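Local atomic coordinates of endoglucanase E (PDB entry 2WAB), a protein that probably removes acetyl groups from plant cell-wall polysaccharides through its family 2 carbohydrate esterase module, whose active-site cleft also binds cellulose-derived chains. Residues A[131-136]-A[157-162]; A[145-150]-A[305-310]; A[191-196]-A[241-246]. The protein carries 1 engineered substitution. All coordinates share one frame; numbering follows the deposited sequence.

Following the chain from the N terminus, two antiparallel sheets come first, and all three contacts lie beyond them, in the SGNH-type hydrolase built on a five-stranded parallel sheet. Contact 1 closes a 20-residue loop with no helix or strand, joining the turn after strand 124-129 to the start of helix 158-165. Contact 2 opens inside that loop, at 145-150, and closes only at 305-310, so the two cross; they meet at the glucan-binding cleft and share one bound glucose. Contact 3 opens after contact 1 has closed, is nested within the span of contact 2 and ties helix 192-195 to helix 233-250, away from the cleft, its centre about 27 Å from that of contact 2.

Contact 1 (A[131-136]-A[157-162]); sequences AITCAY and SYAAIT. Engineered in segment 131-136: Ala131 (natural residue Ser). With BGC (beta-D-glucopyranose), chain B.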
# COMPACT_ATOMS: atom_id res chain seq x y z
N ALA A 131 6.25 -3.84 6.30
CA ALA A 131 7.24 -2.87 5.76
C ALA A 131 7.46 -3.04 4.25
O ALA A 131 7.68 -2.07 3.55
CB ALA A 131 8.60 -3.02 6.46
N ILE A 132 7.40 -4.27 3.76
CA ILE A 132 7.76 -4.51 2.34
C ILE A 132 6.73 -3.81 1.47
O ILE A 132 7.06 -3.19 0.45
CB ILE A 132 7.85 -6.03 1.99
CG1 ILE A 132 9.05 -6.66 2.74
CG2 ILE A 132 8.07 -6.26 0.43
CD1 ILE A 132 8.93 -8.16 2.92
N THR A 133 5.47 -3.90 1.89
CA THR A 133 4.35 -3.32 1.13
C THR A 133 4.30 -1.83 1.31
O THR A 133 3.99 -1.10 0.35
CB THR A 133 3.05 -4.02 1.50
OG1 THR A 133 3.15 -5.40 1.12
CG2 THR A 133 1.84 -3.36 0.81
N CYS A 134 4.62 -1.36 2.52
CA CYS A 134 4.82 0.07 2.79
C CYS A 134 5.94 0.72 1.99
O CYS A 134 5.95 1.95 1.89
CB CYS A 134 5.10 0.29 4.27
SG CYS A 134 3.61 -0.08 5.31
N ALA A 135 6.86 -0.09 1.44
CA ALA A 135 8.11 0.38 0.79
C ALA A 135 8.99 1.17 1.77
O ALA A 135 9.66 2.15 1.42
CB ALA A 135 7.79 1.22 -0.45
N TYR A 136 8.94 0.76 3.04
CA TYR A 136 9.90 1.23 4.06
C TYR A 136 11.33 1.30 3.48
O TYR A 136 11.80 0.37 2.91
CB TYR A 136 9.82 0.24 5.23
CG TYR A 136 10.76 0.38 6.42
CD1 TYR A 136 10.23 0.37 7.73
CD2 TYR A 136 12.15 0.38 6.27
CE1 TYR A 136 11.04 0.40 8.84
CE2 TYR A 136 13.00 0.41 7.43
CZ TYR A 136 12.42 0.43 8.70
OH TYR A 136 13.21 0.44 9.85
N SER A 157 6.51 1.35 -4.53
CA SER A 157 6.37 0.00 -3.97
C SER A 157 6.03 -0.97 -5.10
O SER A 157 5.39 -0.61 -6.08
CB SER A 157 5.22 -0.04 -2.97
OG SER A 157 4.00 -0.07 -3.66
N TYR A 158 6.43 -2.23 -4.93
CA TYR A 158 6.01 -3.26 -5.87
C TYR A 158 4.49 -3.25 -6.06
O TYR A 158 3.99 -3.52 -7.17
CB TYR A 158 6.49 -4.66 -5.43
CG TYR A 158 5.62 -5.25 -4.34
CD1 TYR A 158 4.58 -6.16 -4.66
CD2 TYR A 158 5.79 -4.86 -3.02
CE1 TYR A 158 3.76 -6.68 -3.69
CE2 TYR A 158 4.97 -5.38 -2.02
CZ TYR A 158 3.97 -6.28 -2.37
OH TYR A 158 3.18 -6.76 -1.38
N ALA A 159 3.75 -2.95 -4.98
CA ALA A 159 2.30 -2.88 -5.05
C ALA A 159 1.79 -1.81 -6.01
O ALA A 159 0.96 -2.12 -6.90
CB ALA A 159 1.69 -2.64 -3.61
N ALA A 160 2.24 -0.56 -5.81
CA ALA A 160 1.81 0.55 -6.66
C ALA A 160 2.23 0.38 -8.10
O ALA A 160 1.48 0.72 -9.00
CB ALA A 160 2.33 1.93 -6.09
N ILE A 161 3.43 -0.17 -8.32
CA ILE A 161 3.93 -0.35 -9.68
C ILE A 161 3.06 -1.37 -10.41
O ILE A 161 2.68 -1.19 -11.59
CB ILE A 161 5.45 -0.81 -9.71
CG1 ILE A 161 6.37 0.29 -9.10
CG2 ILE A 161 5.87 -1.14 -11.17
CD1 ILE A 161 7.81 -0.22 -8.76
N THR A 162 2.71 -2.44 -9.71
CA THR A 162 1.88 -3.52 -10.28
C THR A 162 0.49 -2.99 -10.64
O THR A 162 -0.06 -3.25 -11.71
CB THR A 162 1.76 -4.64 -9.21
OG1 THR A 162 3.01 -5.33 -9.09
CG2 THR A 162 0.61 -5.69 -9.55
C2 BGC B . 13.94 -2.42 12.05
C3 BGC B . 12.75 -2.10 12.91
C4 BGC B . 11.47 -2.12 12.07
C5 BGC B . 11.24 -3.43 11.24
C6 BGC B . 10.11 -3.34 10.16
C1 BGC B . 13.61 -3.76 11.44
O2 BGC B . 15.08 -2.49 12.87
O3 BGC B . 13.02 -0.85 13.48
O4 BGC B . 10.55 -2.01 13.11
O5 BGC B . 12.47 -3.71 10.61
O6 BGC B . 10.20 -4.30 9.04
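Thr133 and Tyr158 anchor a buried contact between two helix ends in the SGNH (GDSL-type) hydrolase fold, where the short helix that follows strand 124-129 meets the first turn of helix 158-165. Tyr158 OH donates to Thr133 OG1 at 2.8 Å, tying the two helices by one side-chain hydrogen bond. A chi1 of 79° places the Tyr158 ring between its own backbone N and carbonyl carbon, and from there the ring presents its edge to the neighbouring helix: Ile132 O lies in the ring plane, 3.9 Å from Tyr158 CE2, and Ile132 CG2 comes within 4.0 Å of the same carbon. Thr133 and Ala159 share Phe127 of the central sheet as a neighbour.

The short helix ends in a Schellman motif, with Tyr136 N bonded to Ala131 O and Ala135, at positive phi, as the C' residue. This turn brings the Ala135 methyl against Ser157, the N-cap of the second helix, whose OG (in one of two modelled conformers) accepts from Ala160 N at 2.8 Å. At the far end of the turn the engineered Ala131, where the natural sequence has serine, faces the bound glucan, its CB 3.3 Å from O6 of the chain B glucose.

Contact 2 (A[145-150]-A[305-310]); sequences QSFTPK and YGEDWH. With BGC (beta-D-glucopyranose), chain C; BGC (beta-D-glucopyranose), chain B; BGC (beta-D-glucopyranose), chain D; BGC (beta-D-glucopyranose), chain E.
Glu307 reaches across into the 145-150 loop and uses both carboxylate oxygens on a single residue, Thr148, one on its backbone and one on its hydroxyl. The glutamate belongs to the loop before the last helix of the SGNH hydrolase fold, where such enzymes typically place the active-site histidine, a position consistent with His310. Thr148 N donates to Glu307 OE1 at 2.9 Å, on the syn side but 32° out of the carboxylate plane; Thr148 OG1 donates to Glu307 OE2 at 2.8 Å, from above that plane. The extended chain beyond CG, with chi2 at 172°, carries the acid this far. Water 3 adds a donor to OE1, and water 1 and Asn151 ND2 both serve OE2, so three protein donors and two waters surround the carboxylate. These donors would probably favour the charged form, though Ser146 O, an acceptor 3.2 Å from Glu307 OE2, would act the other way.

Beside it, Asp308 N makes a weak bond to Gln145 O, and water 2 joins Phe147 N to Asp308 OD2, which also accepts from Tyr136 OH of contact 1. The face of Trp309 underlies the glucose of chain C, its CE3 3.5 Å from O5, in the aromatic platform usual in sugar binding. Glu307 also positions the histidine through its backbone: Glu307 O accepts from His310 N and, at 2.8 Å, from His310 ND1, with the oxygen only 4° out of the imidazole plane. Through its other ring nitrogen, NE2, His310 is hydrogen-bonded to O6 of the chain B glucose at 2.8 Å.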
# COMPACT_ATOMS: atom_id res chain seq x y z
N GLN A 145 21.37 1.54 7.08
CA GLN A 145 20.66 2.82 7.34
C GLN A 145 19.37 2.59 8.10
O GLN A 145 18.65 1.62 7.83
CB GLN A 145 20.37 3.58 6.05
CG GLN A 145 21.65 4.02 5.36
CD GLN A 145 21.43 4.50 3.94
OE1 GLN A 145 20.31 4.55 3.41
NE2 GLN A 145 22.54 4.83 3.28
N SER A 146 19.04 3.49 9.04
CA SER A 146 17.81 3.32 9.82
C SER A 146 16.64 3.99 9.11
O SER A 146 16.84 4.73 8.16
CB SER A 146 17.96 3.91 11.25
OG SER A 146 18.33 5.27 11.14
N PHE A 147 15.42 3.75 9.59
CA PHE A 147 14.21 4.31 8.96
C PHE A 147 14.21 5.82 8.87
O PHE A 147 14.57 6.52 9.83
CB PHE A 147 12.97 3.90 9.75
CG PHE A 147 11.66 4.38 9.13
CD1 PHE A 147 11.14 3.72 8.00
CD2 PHE A 147 10.94 5.43 9.72
CE1 PHE A 147 9.94 4.11 7.45
CE2 PHE A 147 9.68 5.83 9.16
CZ PHE A 147 9.22 5.17 8.00
N THR A 148 13.79 6.34 7.71
CA THR A 148 13.70 7.77 7.50
C THR A 148 12.37 8.01 6.76
O THR A 148 12.17 7.47 5.63
CB THR A 148 14.88 8.32 6.64
OG1 THR A 148 16.15 7.82 7.15
CG2 THR A 148 14.85 9.78 6.70
N PRO A 149 11.45 8.78 7.36
CA PRO A 149 10.14 8.93 6.71
C PRO A 149 10.27 9.39 5.25
O PRO A 149 9.56 8.89 4.36
CB PRO A 149 9.45 9.99 7.56
CG PRO A 149 9.99 9.64 8.99
CD PRO A 149 11.47 9.35 8.73
N LYS A 150 11.19 10.31 4.99
CA LYS A 150 11.37 10.79 3.62
C LYS A 150 11.72 9.73 2.54
O LYS A 150 11.44 9.91 1.34
CB LYS A 150 12.43 11.90 3.64
CG LYS A 150 12.75 12.44 2.27
CD LYS A 150 13.94 13.43 2.31
CE LYS A 150 14.11 14.03 0.92
NZ LYS A 150 14.79 15.38 1.05
N TYR A 305 20.25 -2.53 -1.46
CA TYR A 305 19.30 -2.63 -0.34
C TYR A 305 18.86 -1.24 0.07
O TYR A 305 19.65 -0.26 0.00
CB TYR A 305 19.98 -3.23 0.89
CG TYR A 305 20.41 -4.67 0.74
CD1 TYR A 305 19.51 -5.72 0.99
CD2 TYR A 305 21.73 -4.98 0.39
CE1 TYR A 305 19.91 -7.06 0.84
CE2 TYR A 305 22.14 -6.31 0.27
CZ TYR A 305 21.24 -7.33 0.48
OH TYR A 305 21.63 -8.62 0.36
N GLY A 306 17.63 -1.16 0.56
CA GLY A 306 17.16 0.05 1.24
C GLY A 306 17.39 -0.04 2.76
O GLY A 306 18.06 -0.97 3.27
N GLU A 307 16.81 0.91 3.48
CA GLU A 307 17.02 1.00 4.93
C GLU A 307 16.64 -0.31 5.64
O GLU A 307 15.60 -0.90 5.33
CB GLU A 307 16.21 2.15 5.50
CG GLU A 307 16.64 3.51 4.92
CD GLU A 307 15.72 4.67 5.32
OE1 GLU A 307 14.56 4.42 5.69
OE2 GLU A 307 16.19 5.83 5.24
N ASP A 308 17.51 -0.74 6.57
CA ASP A 308 17.25 -1.91 7.42
C ASP A 308 16.97 -3.17 6.58
O ASP A 308 16.19 -4.03 7.02
CB ASP A 308 16.11 -1.66 8.42
CG ASP A 308 16.51 -0.71 9.54
OD1 ASP A 308 17.62 -0.86 10.05
OD2 ASP A 308 15.74 0.21 9.89
N TRP A 309 17.65 -3.28 5.44
CA TRP A 309 17.56 -4.40 4.51
C TRP A 309 16.31 -4.45 3.63
O TRP A 309 16.14 -5.44 2.92
CB TRP A 309 17.63 -5.73 5.29
CG TRP A 309 18.97 -5.96 5.98
CD1 TRP A 309 19.42 -5.37 7.17
CD2 TRP A 309 20.00 -6.85 5.55
NE1 TRP A 309 20.69 -5.87 7.48
CE2 TRP A 309 21.07 -6.76 6.50
CE3 TRP A 309 20.15 -7.69 4.43
CZ2 TRP A 309 22.26 -7.53 6.37
CZ3 TRP A 309 21.32 -8.47 4.31
CH2 TRP A 309 22.35 -8.38 5.30
N HIS A 310 15.41 -3.46 3.74
CA HIS A 310 14.17 -3.51 3.01
C HIS A 310 14.43 -3.25 1.53
O HIS A 310 15.49 -2.68 1.14
CB HIS A 310 13.11 -2.56 3.60
CG HIS A 310 12.70 -2.93 4.98
ND1 HIS A 310 13.44 -2.56 6.10
CD2 HIS A 310 11.64 -3.64 5.44
CE1 HIS A 310 12.86 -3.05 7.18
NE2 HIS A 310 11.77 -3.70 6.82
C2 BGC C . 20.34 -9.79 8.57
C3 BGC C . 19.02 -9.34 9.22
C4 BGC C . 17.94 -8.93 8.17
C5 BGC C . 17.83 -9.97 7.05
C6 BGC C . 17.04 -9.45 5.84
C1 BGC C . 19.97 -10.85 7.55
O2 BGC C . 21.21 -10.37 9.53
O3 BGC C . 19.32 -8.31 10.16
O4 BGC C . 16.65 -8.90 8.81
O5 BGC C . 19.12 -10.30 6.54
O6 BGC C . 17.00 -10.43 4.82
C2 BGC B . 13.94 -2.42 12.05
C3 BGC B . 12.75 -2.10 12.91
C4 BGC B . 11.47 -2.12 12.07
C5 BGC B . 11.24 -3.43 11.24
C6 BGC B . 10.11 -3.34 10.16
C1 BGC B . 13.61 -3.76 11.44
O2 BGC B . 15.08 -2.49 12.87
O3 BGC B . 13.02 -0.85 13.48
O4 BGC B . 10.55 -2.01 13.11
O5 BGC B . 12.47 -3.71 10.61
O6 BGC B . 10.20 -4.30 9.04
C2 BGC D . 14.73 -7.59 9.16
C3 BGC D . 14.22 -6.18 9.30
C4 BGC D . 15.02 -5.51 10.41
C5 BGC D . 16.56 -5.62 10.22
C6 BGC D . 17.30 -5.06 11.44
C1 BGC D . 16.24 -7.57 8.96
O2 BGC D . 14.11 -8.19 8.05
O3 BGC D . 12.84 -6.26 9.65
O4 BGC D . 14.75 -4.13 10.72
O5 BGC D . 16.91 -6.97 10.06
O6 BGC D . 18.68 -4.98 11.15
C2 BGC E . 21.41 -13.47 3.84
C3 BGC E . 21.12 -12.22 4.66
C4 BGC E . 21.10 -12.60 6.14
C5 BGC E . 22.36 -13.36 6.56
C6 BGC E . 22.18 -13.91 7.97
C1 BGC E . 22.70 -14.14 4.34
O1 BGC E . 22.80 -15.42 3.77
O2 BGC E . 21.49 -13.10 2.49
O3 BGC E . 19.87 -11.64 4.31
O4 BGC E . 21.13 -11.32 6.88
O5 BGC E . 22.56 -14.45 5.70
O6 BGC E . 23.46 -14.25 8.41
O HOH W 1 18.80 6.26 4.69
O HOH W 2 15.16 2.05 12.07
O HOH W 3 11.98 4.94 4.78

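Contact 3 (A[191-196]-A[241-246]); sequences LIMDRY and KNLISE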
# COMPACT_ATOMS: atom_id res chain seq x y z
N LEU A 191 -1.90 -6.94 15.93
CA LEU A 191 -1.35 -7.66 14.81
C LEU A 191 -2.18 -7.30 13.57
O LEU A 191 -3.13 -6.48 13.66
CB LEU A 191 -1.40 -9.16 15.09
CG LEU A 191 -0.54 -9.62 16.26
CD1 LEU A 191 -1.04 -11.01 16.73
CD2 LEU A 191 0.96 -9.65 15.90
N ILE A 192 -1.87 -7.92 12.43
CA ILE A 192 -2.51 -7.49 11.17
C ILE A 192 -4.04 -7.54 11.21
O ILE A 192 -4.71 -6.59 10.77
CB ILE A 192 -1.92 -8.20 9.89
CG1 ILE A 192 -2.48 -7.54 8.58
CG2 ILE A 192 -2.18 -9.72 9.88
CD1 ILE A 192 -2.04 -6.06 8.42
N MET A 193 -4.62 -8.64 11.72
CA MET A 193 -6.07 -8.80 11.77
C MET A 193 -6.72 -7.76 12.64
O MET A 193 -7.91 -7.44 12.49
CB MET A 193 -6.45 -10.19 12.33
CG MET A 193 -6.58 -11.22 11.24
SD MET A 193 -8.06 -10.97 10.24
CE MET A 193 -9.26 -11.92 11.17
N ASP A 194 -5.94 -7.23 13.58
CA ASP A 194 -6.46 -6.19 14.46
C ASP A 194 -6.62 -4.87 13.73
O ASP A 194 -7.55 -4.11 14.03
CB ASP A 194 -5.55 -5.98 15.70
CG ASP A 194 -5.46 -7.24 16.55
OD1 ASP A 194 -6.54 -7.77 16.90
OD2 ASP A 194 -4.33 -7.75 16.76
N ARG A 195 -5.72 -4.61 12.77
CA ARG A 195 -5.70 -3.30 12.13
C ARG A 195 -6.47 -3.30 10.82
O ARG A 195 -7.02 -2.27 10.41
CB ARG A 195 -4.25 -2.80 11.91
CG ARG A 195 -3.36 -2.83 13.19
CD ARG A 195 -2.44 -1.68 13.08
NE ARG A 195 -1.45 -1.51 14.14
CZ ARG A 195 -1.60 -0.69 15.18
NH1 ARG A 195 -2.72 -0.01 15.34
NH2 ARG A 195 -0.62 -0.58 16.07
N TYR A 196 -6.54 -4.46 10.19
CA TYR A 196 -7.18 -4.64 8.88
C TYR A 196 -8.62 -4.09 8.74
O TYR A 196 -9.03 -3.70 7.65
CB TYR A 196 -7.16 -6.15 8.53
CG TYR A 196 -7.71 -6.49 7.16
CD1 TYR A 196 -7.08 -6.02 5.99
CD2 TYR A 196 -8.85 -7.29 7.04
CE1 TYR A 196 -7.60 -6.33 4.75
CE2 TYR A 196 -9.38 -7.61 5.80
CZ TYR A 196 -8.74 -7.14 4.65
OH TYR A 196 -9.29 -7.48 3.43
N LYS A 241 -4.84 -18.77 7.72
CA LYS A 241 -6.16 -19.22 7.27
C LYS A 241 -7.29 -18.31 7.78
O LYS A 241 -8.28 -18.07 7.07
CB LYS A 241 -6.39 -20.69 7.67
CG LYS A 241 -5.48 -21.68 6.95
CD LYS A 241 -5.57 -23.09 7.59
CE LYS A 241 -5.33 -24.17 6.55
NZ LYS A 241 -4.96 -25.45 7.18
N ASN A 242 -7.16 -17.82 9.01
CA ASN A 242 -8.11 -16.85 9.55
C ASN A 242 -8.19 -15.53 8.74
O ASN A 242 -9.27 -14.98 8.51
CB ASN A 242 -7.80 -16.52 11.01
CG ASN A 242 -8.33 -17.59 11.97
OD1 ASN A 242 -8.90 -18.59 11.55
ND2 ASN A 242 -8.15 -17.37 13.28
N LEU A 243 -7.03 -15.04 8.32
CA LEU A 243 -6.98 -13.85 7.46
C LEU A 243 -7.65 -14.15 6.13
O LEU A 243 -8.48 -13.39 5.67
CB LEU A 243 -5.54 -13.42 7.22
CG LEU A 243 -5.44 -12.24 6.23
CD1 LEU A 243 -6.19 -11.04 6.75
CD2 LEU A 243 -3.95 -11.90 6.02
N ILE A 244 -7.29 -15.27 5.52
CA ILE A 244 -7.95 -15.65 4.27
C ILE A 244 -9.47 -15.75 4.42
O ILE A 244 -10.22 -15.33 3.53
CB ILE A 244 -7.43 -16.93 3.69
CG1 ILE A 244 -5.98 -16.72 3.21
CG2 ILE A 244 -8.35 -17.40 2.53
CD1 ILE A 244 -5.37 -17.99 2.67
N SER A 245 -9.93 -16.27 5.56
CA SER A 245 -11.36 -16.41 5.80
C SER A 245 -12.06 -15.07 5.84
O SER A 245 -13.18 -14.94 5.35
CB SER A 245 -11.65 -17.10 7.13
OG SER A 245 -13.00 -16.84 7.48
N GLU A 246 -11.40 -14.07 6.43
CA GLU A 246 -11.95 -12.72 6.56
C GLU A 246 -12.02 -12.05 5.19
O GLU A 246 -13.05 -11.45 4.83
CB GLU A 246 -11.10 -11.88 7.52
CG GLU A 246 -11.53 -10.43 7.64
CD GLU A 246 -12.96 -10.24 8.16
OE1 GLU A 246 -13.56 -11.21 8.74
OE2 GLU A 246 -13.49 -9.09 7.98
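The ring of Tyr196 turns an edge toward Glu246, whose CG lies near the ring plane, 4.0 Å from CE2 and 4.2 Å from CD2, while Arg16 makes a cation-pi contact with the ring and Phe209 also meets it. Because CG does the touching, the tyrosine meets the aliphatic part of the glutamate; the carboxylate, beyond a bend at chi2, has its plane 86° from that of the ring. The polar ends are held by others: Tyr196 OH is hydrogen-bonded to Glu126 OE1, and Glu246 OE2 forms a salt bridge with Arg249.

Met193 supplies much of the rest, as described here for one of its two modelled conformers. Bends at chi2 (-72°) and chi3 (-89°) curl its chain over the second helix, setting SD 4.0 Å from Leu243 CD1 and CE 4.1 Å from Glu246 CB. No hydrogen bond passes between the segments; the nearest pair of CA atoms is Met193 and Leu243, 6.7 Å apart. At the start of the short helix, Asp194 OD2 accepts from Leu191 N at 2.7 Å through its anti lone pair.

Around this pair, Ile192 and Tyr196 rest on Ile128 of strand 124-129, in the central parallel sheet of the alpha/beta SGNH hydrolase fold. Ile244 of helix 233-250 packs on Ile256 of strand 255-260 and Val279 of helix 266-285, so the contact joins the short helix to a longer one seated on the same sheet.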